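Local coordinates for galactose mutarotase-like protein (Clostridium acetobutylicum, PDB 3OS7) that probably binds carbohydrate and may act as an aldose 1-epimerase, interconverting the anomers of sugars such as galactose, at residues Q230-Y233 against G237-V240. Numbering follows the deposited sequence.
Sequences QKEY and GVAV
The phenol ring of Y233 carries the methyl CG2 of V238 over the centre of one face, a CH-pi contact with the carbon 3.5 Å from the ring centroid and only 12° off the ring normal. The ring of F249 meets that of Y233 with the planes steeply inclined, and the side chains of I205 and I245 also touch the tyrosine. Y233 and V238 lie in the loop joining strands 222-224 and 246-256 of the galactose mutarotase-like beta fold, and their apolar cluster packs this loop against strand 201-213 and against F249 of strand 246-256. Residues 230-233 form a tight turn in which Y233 N bonds to Q230 O. V238 reaches the ring with CG2 anti to its own carbonyl carbon and CG1 anti to the backbone N; CG2 settles on the face, its closest ring atom being CE1, while CG1 lies out toward the hydroxyl end. CG2 also touches CB of E232, at 3.8 Å, so the methyl meets two consecutive side chains.

The reversal is closed by the backbone: G237 N donates to E232 O over 2.7 Å, a short bond bent to 137° at the hydrogen, with the donor tilted out of the carbonyl plane. G237 has a positive phi of 98°, a conformation that glycine readily adopts. Backbone bonds from Y233 to I205 and from V238 to V203 fasten both segments to strand 201-213. E232 runs extended beyond CG alongside 237-240, and one water joins the two: it donates to E232 OE1 at 2.7 Å and accepts from A239 N at 2.8 Å.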
loop_
_atom_site.group_PDB
_atom_site.type_symbol
_atom_site.label_atom_id
_atom_site.label_comp_id
_atom_site.label_asym_id
_atom_site.label_seq_id
_atom_site.Cartn_x
_atom_site.Cartn_y
_atom_site.Cartn_z
ATOM N N GLN A 230 -15.195 11.484 -11.356
ATOM C CA GLN A 230 -14.010 11.738 -10.508
ATOM C C GLN A 230 -14.326 12.773 -9.431
ATOM O O GLN A 230 -13.778 12.734 -8.333
ATOM C CB GLN A 230 -12.802 12.196 -11.362
ATOM C CG GLN A 230 -12.396 11.226 -12.453
ATOM C CD GLN A 230 -11.415 11.785 -13.449
ATOM O OE1 GLN A 230 -11.059 12.957 -13.422
ATOM N NE2 GLN A 230 -10.974 10.928 -14.368
ATOM N N LYS A 231 -15.234 13.699 -9.733
ATOM C CA LYS A 231 -15.598 14.730 -8.781
ATOM C C LYS A 231 -16.201 14.171 -7.524
ATOM O O LYS A 231 -16.078 14.773 -6.461
ATOM C CB LYS A 231 -16.572 15.722 -9.423
ATOM C CG LYS A 231 -15.922 16.485 -10.566
ATOM C CD LYS A 231 -16.800 17.679 -11.020
ATOM C CE LYS A 231 -16.289 18.275 -12.326
ATOM N NZ LYS A 231 -17.155 19.363 -12.896
ATOM N N GLU A 232 -16.820 12.991 -7.630
ATOM C CA GLU A 232 -17.485 12.368 -6.491
ATOM C C GLU A 232 -16.498 11.863 -5.434
ATOM O O GLU A 232 -16.861 11.677 -4.275
ATOM C CB GLU A 232 -18.344 11.194 -6.948
ATOM C CG GLU A 232 -19.513 11.528 -7.937
ATOM C CD GLU A 232 -20.114 10.217 -8.590
ATOM O OE1 GLU A 232 -20.274 9.167 -7.892
ATOM O OE2 GLU A 232 -20.420 10.232 -9.807
ATOM N N TYR A 233 -15.254 11.639 -5.820
ATOM C CA TYR A 233 -14.261 11.276 -4.810
ATOM C C TYR A 233 -14.143 12.334 -3.705
ATOM O O TYR A 233 -13.762 12.000 -2.599
ATOM C CB TYR A 233 -12.887 10.988 -5.415
ATOM C CG TYR A 233 -12.787 9.719 -6.219
ATOM C CD1 TYR A 233 -12.985 8.471 -5.625
ATOM C CD2 TYR A 233 -12.441 9.760 -7.565
ATOM C CE1 TYR A 233 -12.865 7.318 -6.359
ATOM C CE2 TYR A 233 -12.330 8.591 -8.311
ATOM C CZ TYR A 233 -12.535 7.387 -7.697
ATOM O OH TYR A 233 -12.421 6.212 -8.403
ATOM N N GLY A 237 -18.772 10.396 -2.822
ATOM C CA GLY A 237 -18.076 9.127 -2.957
ATOM C C GLY A 237 -18.477 8.377 -4.213
ATOM O O GLY A 237 -19.611 8.498 -4.692
ATOM N N VAL A 238 -17.524 7.607 -4.753
ATOM C CA VAL A 238 -17.712 6.820 -5.965
ATOM C C VAL A 238 -18.211 5.406 -5.578
ATOM O O VAL A 238 -17.682 4.789 -4.665
ATOM C CB VAL A 238 -16.413 6.745 -6.768
ATOM C CG1 VAL A 238 -16.503 5.701 -7.872
ATOM C CG2 VAL A 238 -16.062 8.138 -7.370
ATOM N N ALA A 239 -19.238 4.913 -6.280
ATOM C CA ALA A 239 -19.739 3.529 -6.085
ATOM C C ALA A 239 -18.763 2.634 -6.813
ATOM O O ALA A 239 -18.894 2.368 -8.002
ATOM C CB ALA A 239 -21.167 3.367 -6.651
ATOM N N VAL A 240 -17.748 2.200 -6.089
ATOM C CA VAL A 240 -16.577 1.565 -6.677
ATOM C C VAL A 240 -16.897 0.228 -7.340
ATOM O O VAL A 240 -16.179 -0.199 -8.210
ATOM C CB VAL A 240 -15.461 1.401 -5.613
ATOM C CG1 VAL A 240 -15.922 0.514 -4.463
ATOM C CG2 VAL A 240 -14.190 0.862 -6.206
HETATM O O HOH W 1 -20.220 6.499 -8.424
#